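Long-range contacts in acid phosphatase (Mycobacterium tuberculosis, PDB 2A6P), which removes phosphate from a broad range of phosphomonoesters, including phosphorylated sugars, and can serve as a fructose-1,6-bisphosphatase in gluconeogenesis: residues A[13-18]-A[147-152]; A[60-65]-A[77-82]; A[154-159]-A[174-179]. All coordinates share one frame; numbering follows the deposited sequence.

In the fold
The chain enters the central sheet with strand 13-17, and the loop that interaction 1 closes runs from there to strand 147-151, with 128 residues between the two segments. Interaction 2 nests inside that loop. It closes a short loop of chain in which strand 61-64 leads through helix 68-76 to residues 77-82. Strand 61-64 also borders strand 147-151, so interactions 1 and 2 share one sheet. Interaction 3 follows in series: helix 153-163 leaves the end of strand 147-151, and loop 174-179 packs back on that helix before strand 180-187. Arg17 and His18 bond to Met176 and Ala179, respectively, joining interactions 1 and 3.

Interaction 1. Residues A[13-18]-A[147-152]. With SO4 (sulfate ion), chain C.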
loop_
_atom_site.group_PDB
_atom_site.type_symbol
_atom_site.label_atom_id
_atom_site.label_comp_id
_atom_site.label_asym_id
_atom_site.label_seq_id
_atom_site.Cartn_x
_atom_site.Cartn_y
_atom_site.Cartn_z
ATOM N N LEU A 13 -4.602 -7.380 10.279
ATOM C CA LEU A 13 -4.593 -8.543 9.390
ATOM C C LEU A 13 -3.333 -8.412 8.528
ATOM O O LEU A 13 -3.211 -7.466 7.749
ATOM C CB LEU A 13 -5.835 -8.553 8.487
ATOM C CG LEU A 13 -5.803 -9.492 7.268
ATOM C CD1 LEU A 13 -5.630 -10.943 7.716
ATOM C CD2 LEU A 13 -7.075 -9.331 6.464
ATOM N N LEU A 14 -2.382 -9.325 8.685
ATOM C CA LEU A 14 -1.172 -9.241 7.876
ATOM C C LEU A 14 -1.230 -10.334 6.825
ATOM O O LEU A 14 -1.805 -11.396 7.059
ATOM C CB LEU A 14 0.099 -9.437 8.712
ATOM C CG LEU A 14 0.309 -8.957 10.157
ATOM C CD1 LEU A 14 1.740 -8.451 10.269
ATOM C CD2 LEU A 14 -0.661 -7.876 10.553
ATOM N N LEU A 15 -0.653 -10.066 5.660
ATOM C CA LEU A 15 -0.615 -11.054 4.592
ATOM C C LEU A 15 0.822 -11.195 4.135
ATOM O O LEU A 15 1.521 -10.202 3.966
ATOM C CB LEU A 15 -1.484 -10.631 3.407
ATOM C CG LEU A 15 -2.966 -10.443 3.724
ATOM C CD1 LEU A 15 -3.218 -9.029 4.250
ATOM C CD2 LEU A 15 -3.757 -10.686 2.467
ATOM N N LEU A 16 1.261 -12.433 3.941
ATOM C CA LEU A 16 2.624 -12.701 3.491
ATOM C C LEU A 16 2.605 -13.572 2.238
ATOM O O LEU A 16 2.033 -14.676 2.256
ATOM C CB LEU A 16 3.413 -13.431 4.586
ATOM C CG LEU A 16 4.786 -13.977 4.144
ATOM C CD1 LEU A 16 5.712 -12.809 3.795
ATOM C CD2 LEU A 16 5.414 -14.847 5.233
ATOM N N ARG A 17 3.212 -13.086 1.155
ATOM C CA ARG A 17 3.276 -13.878 -0.072
ATOM C C ARG A 17 4.474 -14.820 0.069
ATOM O O ARG A 17 5.486 -14.453 0.660
ATOM C CB ARG A 17 3.487 -12.994 -1.316
ATOM C CG ARG A 17 3.598 -13.821 -2.614
ATOM C CD ARG A 17 3.790 -12.959 -3.849
ATOM N NE ARG A 17 3.853 -13.762 -5.076
ATOM C CZ ARG A 17 4.243 -13.286 -6.259
ATOM N NH1 ARG A 17 4.603 -12.017 -6.378
ATOM N NH2 ARG A 17 4.301 -14.081 -7.317
ATOM N N HIS A 18 4.363 -16.030 -0.466
ATOM C CA HIS A 18 5.464 -16.978 -0.393
ATOM C C HIS A 18 6.671 -16.478 -1.206
ATOM O O HIS A 18 6.560 -15.562 -2.028
ATOM C CB HIS A 18 5.011 -18.338 -0.923
ATOM C CG HIS A 18 4.599 -18.321 -2.358
ATOM N ND1 HIS A 18 5.502 -18.181 -3.390
ATOM C CD2 HIS A 18 3.380 -18.426 -2.936
ATOM C CE1 HIS A 18 4.855 -18.202 -4.543
ATOM N NE2 HIS A 18 3.566 -18.350 -4.295
ATOM N N VAL A 147 -4.090 -11.398 13.044
ATOM C CA VAL A 147 -4.221 -12.491 12.066
ATOM C C VAL A 147 -3.167 -12.424 10.951
ATOM O O VAL A 147 -2.888 -11.353 10.416
ATOM C CB VAL A 147 -5.637 -12.477 11.408
ATOM C CG1 VAL A 147 -5.718 -13.524 10.304
ATOM C CG2 VAL A 147 -6.705 -12.737 12.468
ATOM N N LEU A 148 -2.586 -13.575 10.605
ATOM C CA LEU A 148 -1.581 -13.641 9.545
ATOM C C LEU A 148 -1.910 -14.685 8.473
ATOM O O LEU A 148 -2.025 -15.879 8.764
ATOM C CB LEU A 148 -0.193 -13.938 10.134
ATOM C CG LEU A 148 0.933 -14.229 9.124
ATOM C CD1 LEU A 148 1.119 -13.057 8.191
ATOM C CD2 LEU A 148 2.226 -14.512 9.859
ATOM N N PHE A 149 -2.069 -14.224 7.237
ATOM C CA PHE A 149 -2.352 -15.119 6.124
ATOM C C PHE A 149 -1.067 -15.332 5.351
ATOM O O PHE A 149 -0.419 -14.355 4.954
ATOM C CB PHE A 149 -3.359 -14.504 5.134
ATOM C CG PHE A 149 -4.791 -14.448 5.618
ATOM C CD1 PHE A 149 -5.205 -15.128 6.761
ATOM C CD2 PHE A 149 -5.743 -13.746 4.877
ATOM C CE1 PHE A 149 -6.558 -15.110 7.161
ATOM C CE2 PHE A 149 -7.088 -13.721 5.262
ATOM C CZ PHE A 149 -7.499 -14.406 6.409
ATOM N N VAL A 150 -0.686 -16.588 5.132
ATOM C CA VAL A 150 0.495 -16.881 4.314
ATOM C C VAL A 150 -0.176 -17.411 3.046
ATOM O O VAL A 150 -0.731 -18.512 3.046
ATOM C CB VAL A 150 1.372 -17.950 4.948
ATOM C CG1 VAL A 150 2.580 -18.254 4.033
ATOM C CG2 VAL A 150 1.813 -17.478 6.330
ATOM N N SER A 151 -0.136 -16.617 1.977
ATOM C CA SER A 151 -0.844 -16.970 0.750
ATOM C C SER A 151 -0.108 -16.635 -0.558
ATOM O O SER A 151 1.122 -16.709 -0.617
ATOM C CB SER A 151 -2.231 -16.288 0.815
ATOM O OG SER A 151 -3.047 -16.534 -0.316
ATOM N N HIS A 152 -0.865 -16.276 -1.599
ATOM C CA HIS A 152 -0.289 -15.959 -2.905
ATOM C C HIS A 152 -0.518 -14.526 -3.410
ATOM O O HIS A 152 -1.288 -13.763 -2.826
ATOM C CB HIS A 152 -0.797 -16.962 -3.945
ATOM C CG HIS A 152 -0.543 -18.389 -3.572
ATOM N ND1 HIS A 152 -1.309 -19.060 -2.641
ATOM C CD2 HIS A 152 0.406 -19.264 -3.978
ATOM C CE1 HIS A 152 -0.844 -20.288 -2.493
ATOM N NE2 HIS A 152 0.197 -20.437 -3.292
HETATM S S SO4 C . 4.056 -17.964 -8.167
HETATM O O1 SO4 C . 4.814 -16.749 -7.728
HETATM O O2 SO4 C . 5.051 -19.156 -8.125
HETATM O O3 SO4 C . 3.059 -18.253 -7.211
HETATM O O4 SO4 C . 3.799 -17.738 -9.564
#
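The Phe149 ring carries Leu13 CD1 on one face, and the His18 ring meets His152 CD2 at its edge. The first contact lies within the parallel neighbouring strands 13-17 and 147-151, in the middle of the histidine phosphatase sheet; the second lies just past their C-terminal ends. Leu13 CD1 stands 3.9 Å from the centroid of the Phe149 ring, only 8° off its normal, a CH-pi contact. CD1 also touches Val147 CG1. On the other side of the sheet, Leu14 CB rests on Leu148 CD1. Backbone bonds join the strands: Leu14 N to Val147 O, Phe149 N to Leu14 O, Leu16 N to Phe149 O and Ser151 N to Leu16 O. A fifth, from His18 N to Ser151 O, is weak at 3.3 Å.

The residues just after the strands contribute to the probable catalytic site, with Glu90 beside His152. His18 is the inferred phosphohistidine intermediate, and His152 probably stabilises the transition state, as in relatives. Their rings are oblique, with planes at 74°. A sulfate, probably from the crystallisation liquor, lies at the edge of the His18 ring, its S in the ring plane, consistent with a phosphate site. Thr21 and Thr30 bond to it too; Arg17 NH2, less surely placed, approaches O1. His18 NE2 gives a weak bond to sulfate O3, 3.0 Å away, which also lies at the edge of the His152 ring.

Interaction 2. Residues A[60-65]-A[77-82]; sequences PIVICS and AGLTVN
Val62 and Asn82 are joined by the backbone: Asn82 N donates to Val62 O at 2.8 Å, with the donor in the carbonyl plane. The bond is moderately bent, 148° at the hydrogen. With Val81 CG1 anti to the backbone N (chi1 178°), that branch lies 3.7 Å from Val62 O and also packs on Cys64 CB, 3.8 Å away. The other Val81 branch, CG2, comes within 4.4 Å of Val62 CG1. The same Val62 methyl just reaches Leu79 CD1. Val62 CB sits against Thr80 O at 3.7 Å. Asn82 CB rests on Ile61 CG1, 3.8 Å away, where the two side chains cross obliquely.

A water adds a bridge. It donates to Pro60 O at 3.1 Å and to Thr80 O at 3.0 Å, so it links two backbone carbonyls, one from each segment.

Further out, Leu79 packs on Leu148 and Val81 on Ala74 of helix 68-76. Cys64 touches Thr70 and Leu71 of the same helix, while the strand itself bonds to strand 147-151 on its other side. The loop starts at Gly78, whose positive phi ends helix 68-76 in a Schellman motif. Residues 79-82 then run at 82° to the direction of residues 60-64, before the chain joins the strand through Asn82 and Glu83. This is a beta-alpha-beta unit: strand 61-64, helix 68-76 and the parallel edge strand 83-84, in the three-layer alpha/beta fold of the histidine phosphatases.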
loop_
_atom_site.group_PDB
_atom_site.type_symbol
_atom_site.label_atom_id
_atom_site.label_comp_id
_atom_site.label_asym_id
_atom_site.label_seq_id
_atom_site.Cartn_x
_atom_site.Cartn_y
_atom_site.Cartn_z
ATOM N N PRO A 60 -0.622 -13.971 17.434
ATOM C CA PRO A 60 -1.068 -14.219 16.057
ATOM C C PRO A 60 -1.593 -15.612 15.710
ATOM O O PRO A 60 -0.984 -16.627 16.071
ATOM C CB PRO A 60 0.180 -13.914 15.225
ATOM C CG PRO A 60 1.026 -13.096 16.113
ATOM C CD PRO A 60 0.821 -13.681 17.451
ATOM N N ILE A 61 -2.721 -15.659 15.005
ATOM C CA ILE A 61 -3.243 -16.937 14.544
ATOM C C ILE A 61 -2.809 -16.967 13.076
ATOM O O ILE A 61 -3.139 -16.063 12.301
ATOM C CB ILE A 61 -4.787 -17.042 14.651
ATOM C CG1 ILE A 61 -5.244 -18.382 14.055
ATOM C CG2 ILE A 61 -5.444 -15.869 13.967
ATOM C CD1 ILE A 61 -6.750 -18.617 14.116
ATOM N N VAL A 62 -2.039 -17.989 12.712
ATOM C CA VAL A 62 -1.520 -18.128 11.350
ATOM C C VAL A 62 -2.280 -19.136 10.490
ATOM O O VAL A 62 -2.353 -20.328 10.818
ATOM C CB VAL A 62 -0.027 -18.533 11.376
ATOM C CG1 VAL A 62 0.514 -18.622 9.962
ATOM C CG2 VAL A 62 0.780 -17.521 12.213
ATOM N N ILE A 63 -2.844 -18.635 9.393
ATOM C CA ILE A 63 -3.597 -19.436 8.437
ATOM C C ILE A 63 -2.729 -19.513 7.182
ATOM O O ILE A 63 -2.236 -18.485 6.701
ATOM C CB ILE A 63 -4.958 -18.778 8.111
ATOM C CG1 ILE A 63 -5.821 -18.686 9.376
ATOM C CG2 ILE A 63 -5.719 -19.625 7.099
ATOM C CD1 ILE A 63 -5.306 -17.732 10.417
ATOM N N CYS A 64 -2.556 -20.716 6.641
ATOM C CA CYS A 64 -1.678 -20.911 5.486
ATOM C C CYS A 64 -2.297 -21.655 4.299
ATOM O O CYS A 64 -3.143 -22.522 4.477
ATOM C CB CYS A 64 -0.414 -21.663 5.957
ATOM S SG CYS A 64 0.972 -21.820 4.778
ATOM N N SER A 65 -1.861 -21.308 3.089
ATOM C CA SER A 65 -2.340 -21.970 1.879
ATOM C C SER A 65 -1.730 -23.388 1.847
ATOM O O SER A 65 -0.587 -23.606 2.292
ATOM C CB SER A 65 -1.907 -21.191 0.642
ATOM O OG SER A 65 -2.075 -21.982 -0.521
ATOM N N ALA A 77 10.035 -19.085 7.777
ATOM C CA ALA A 77 9.835 -17.792 8.412
ATOM C C ALA A 77 9.799 -17.973 9.924
ATOM O O ALA A 77 9.694 -17.001 10.670
ATOM C CB ALA A 77 8.539 -17.184 7.932
ATOM N N GLY A 78 9.871 -19.224 10.367
ATOM C CA GLY A 78 9.848 -19.519 11.791
ATOM C C GLY A 78 8.470 -19.396 12.413
ATOM O O GLY A 78 8.334 -19.126 13.607
ATOM N N LEU A 79 7.435 -19.602 11.609
ATOM C CA LEU A 79 6.080 -19.505 12.111
ATOM C C LEU A 79 5.493 -20.881 12.406
ATOM O O LEU A 79 5.911 -21.888 11.837
ATOM C CB LEU A 79 5.189 -18.808 11.080
ATOM C CG LEU A 79 5.579 -17.427 10.548
ATOM C CD1 LEU A 79 4.654 -17.047 9.397
ATOM C CD2 LEU A 79 5.499 -16.406 11.667
ATOM N N THR A 80 4.522 -20.919 13.308
ATOM C CA THR A 80 3.847 -22.162 13.617
ATOM C C THR A 80 2.442 -21.924 13.068
ATOM O O THR A 80 1.751 -20.974 13.466
ATOM C CB THR A 80 3.826 -22.444 15.142
ATOM O OG1 THR A 80 3.044 -21.451 15.816
ATOM C CG2 THR A 80 5.243 -22.412 15.692
ATOM N N VAL A 81 2.053 -22.763 12.111
ATOM C CA VAL A 81 0.753 -22.659 11.454
ATOM C C VAL A 81 -0.391 -23.237 12.287
ATOM O O VAL A 81 -0.308 -24.362 12.784
ATOM C CB VAL A 81 0.785 -23.363 10.070
ATOM C CG1 VAL A 81 -0.593 -23.284 9.405
ATOM C CG2 VAL A 81 1.848 -22.712 9.189
ATOM N N ASN A 82 -1.464 -22.461 12.419
ATOM C CA ASN A 82 -2.635 -22.868 13.192
ATOM C C ASN A 82 -3.702 -23.528 12.326
ATOM O O ASN A 82 -4.384 -24.443 12.774
ATOM C CB ASN A 82 -3.248 -21.654 13.908
ATOM C CG ASN A 82 -2.298 -21.034 14.908
ATOM O OD1 ASN A 82 -1.966 -21.653 15.917
ATOM N ND2 ASN A 82 -1.848 -19.816 14.632
HETATM O O HOH W 1 0.406 -19.310 15.574
#

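Interaction 3. Residues A[154-159]-A[174-179]; sequences HFSRAV and FAMPTA
The side chains of Arg157 and Met176 pass alongside each other, running in opposite directions, where helix 153-163 meets the loop that leads to strand 180-187. Arg157 CG lies anti to its carbonyl carbon (chi1 -67°), and the chain then runs extended to NE. Its aliphatic part touches Met176 through CG, 3.9 Å from Met176 CB. Beyond that, the guanidinium passes beside the main chain of Phe174 and Ala175. Phe174 O and Ala175 CA lie over one face of the group. Phe174 O is close to NE, but the angle is too poor for a hydrogen bond. His154 CD2, one turn back on the helix, covers the opposite face over its centre, so the group is sandwiched between helix side chain and loop main chain.

Met176 takes a different course. CG is anti to the backbone N, and the chain bends at chi2 (80°). The bend places the sulfur against the helix, with SD 3.9 Å from Ser156 CB. CG and CE of Met176 also lie near that carbon, so the thioether lies against Ser156 CB. The hydroxyl of Ser156 bonds to His152 O at the start of the helix.

Polar partners hold the Arg157 end. NH2 donates to a water at 2.6 Å, which in turn donates a weak bond to Met176 O at 3.3 Å. That carbonyl also accepts from Arg17 NH1. NH1 of Arg157 bonds to Gly171 O, and NH2 forms a salt bridge with Glu187 of the second subunit. The cation is thus paired across the dimer interface, while its stem packs within its own chain. The contact implies a buried arginine whose charge is probably offset in part by Glu187 of the second subunit, so that one side chain joins helix, loop and dimer interface.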
loop_
_atom_site.group_PDB
_atom_site.type_symbol
_atom_site.label_atom_id
_atom_site.label_comp_id
_atom_site.label_asym_id
_atom_site.label_seq_id
_atom_site.Cartn_x
_atom_site.Cartn_y
_atom_site.Cartn_z
ATOM N N HIS A 154 -2.008 -12.941 -6.291
ATOM C CA HIS A 154 -3.340 -12.482 -6.645
ATOM C C HIS A 154 -4.352 -12.626 -5.521
ATOM O O HIS A 154 -5.085 -11.676 -5.240
ATOM C CB HIS A 154 -3.812 -13.178 -7.928
ATOM C CG HIS A 154 -3.058 -12.745 -9.153
ATOM N ND1 HIS A 154 -2.987 -13.508 -10.300
ATOM C CD2 HIS A 154 -2.342 -11.625 -9.406
ATOM C CE1 HIS A 154 -2.258 -12.876 -11.202
ATOM N NE2 HIS A 154 -1.855 -11.732 -10.684
ATOM N N PHE A 155 -4.386 -13.773 -4.848
ATOM C CA PHE A 155 -5.356 -13.920 -3.767
ATOM C C PHE A 155 -5.123 -12.928 -2.625
ATOM O O PHE A 155 -6.071 -12.359 -2.101
ATOM C CB PHE A 155 -5.394 -15.342 -3.203
ATOM C CG PHE A 155 -6.547 -15.562 -2.246
ATOM C CD1 PHE A 155 -7.862 -15.520 -2.705
ATOM C CD2 PHE A 155 -6.324 -15.710 -0.871
ATOM C CE1 PHE A 155 -8.943 -15.615 -1.804
ATOM C CE2 PHE A 155 -7.403 -15.805 0.034
ATOM C CZ PHE A 155 -8.706 -15.757 -0.433
ATOM N N SER A 156 -3.867 -12.722 -2.232
ATOM C CA SER A 156 -3.569 -11.760 -1.168
ATOM C C SER A 156 -4.112 -10.386 -1.576
ATOM O O SER A 156 -4.696 -9.669 -0.769
ATOM C CB SER A 156 -2.061 -11.669 -0.921
ATOM O OG SER A 156 -1.551 -12.866 -0.350
ATOM N N ARG A 157 -3.903 -10.015 -2.833
ATOM C CA ARG A 157 -4.395 -8.744 -3.340
ATOM C C ARG A 157 -5.911 -8.724 -3.307
ATOM O O ARG A 157 -6.520 -7.671 -3.110
ATOM C CB ARG A 157 -3.991 -8.536 -4.788
ATOM C CG ARG A 157 -2.532 -8.358 -5.083
ATOM C CD ARG A 157 -2.503 -7.874 -6.516
ATOM N NE ARG A 157 -1.290 -8.215 -7.219
ATOM C CZ ARG A 157 -1.039 -7.834 -8.462
ATOM N NH1 ARG A 157 -1.929 -7.093 -9.114
ATOM N NH2 ARG A 157 0.086 -8.211 -9.046
ATOM N N ALA A 158 -6.509 -9.889 -3.544
ATOM C CA ALA A 158 -7.958 -10.024 -3.539
ATOM C C ALA A 158 -8.440 -9.719 -2.135
ATOM O O ALA A 158 -9.393 -8.962 -1.942
ATOM C CB ALA A 158 -8.365 -11.447 -3.931
ATOM N N VAL A 159 -7.790 -10.332 -1.152
ATOM C CA VAL A 159 -8.169 -10.099 0.236
ATOM C C VAL A 159 -8.032 -8.622 0.592
ATOM O O VAL A 159 -8.929 -8.037 1.188
ATOM C CB VAL A 159 -7.316 -10.931 1.193
ATOM C CG1 VAL A 159 -7.625 -10.548 2.642
ATOM C CG2 VAL A 159 -7.603 -12.419 0.954
ATOM N N PHE A 174 -2.807 -2.930 -6.820
ATOM C CA PHE A 174 -1.935 -3.198 -5.685
ATOM C C PHE A 174 -0.890 -4.264 -5.982
ATOM O O PHE A 174 -1.236 -5.370 -6.389
ATOM C CB PHE A 174 -2.758 -3.656 -4.477
ATOM C CG PHE A 174 -3.933 -2.771 -4.168
ATOM C CD1 PHE A 174 -5.234 -3.177 -4.485
ATOM C CD2 PHE A 174 -3.742 -1.528 -3.582
ATOM C CE1 PHE A 174 -6.334 -2.358 -4.223
ATOM C CE2 PHE A 174 -4.835 -0.689 -3.312
ATOM C CZ PHE A 174 -6.139 -1.107 -3.635
ATOM N N ALA A 175 0.380 -3.938 -5.764
ATOM C CA ALA A 175 1.454 -4.902 -5.999
ATOM C C ALA A 175 1.545 -5.847 -4.802
ATOM O O ALA A 175 1.021 -5.551 -3.723
ATOM C CB ALA A 175 2.779 -4.185 -6.192
ATOM N N MET A 176 2.214 -6.978 -5.000
ATOM C CA MET A 176 2.397 -7.980 -3.959
ATOM C C MET A 176 3.520 -8.879 -4.439
ATOM O O MET A 176 3.266 -9.972 -4.947
ATOM C CB MET A 176 1.125 -8.819 -3.778
ATOM C CG MET A 176 1.067 -9.667 -2.491
ATOM S SD MET A 176 0.575 -8.745 -0.965
ATOM C CE MET A 176 1.361 -9.748 0.296
ATOM N N PRO A 177 4.782 -8.422 -4.311
ATOM C CA PRO A 177 5.923 -9.239 -4.756
ATOM C C PRO A 177 6.191 -10.431 -3.842
ATOM O O PRO A 177 5.630 -10.521 -2.745
ATOM C CB PRO A 177 7.087 -8.234 -4.804
ATOM C CG PRO A 177 6.707 -7.207 -3.762
ATOM C CD PRO A 177 5.203 -7.055 -3.941
ATOM N N THR A 178 7.038 -11.350 -4.305
ATOM C CA THR A 178 7.358 -12.552 -3.536
ATOM C C THR A 178 7.996 -12.211 -2.203
ATOM O O THR A 178 8.896 -11.383 -2.122
ATOM C CB THR A 178 8.320 -13.473 -4.302
ATOM O OG1 THR A 178 9.540 -12.776 -4.560
ATOM C CG2 THR A 178 7.703 -13.918 -5.618
ATOM N N ALA A 179 7.526 -12.875 -1.156
ATOM C CA ALA A 179 8.030 -12.662 0.197
ATOM C C ALA A 179 7.746 -11.262 0.717
ATOM O O ALA A 179 8.466 -10.768 1.583
ATOM C CB ALA A 179 9.535 -12.945 0.254
HETATM O O HOH W 2 1.120 -10.050 -7.453
#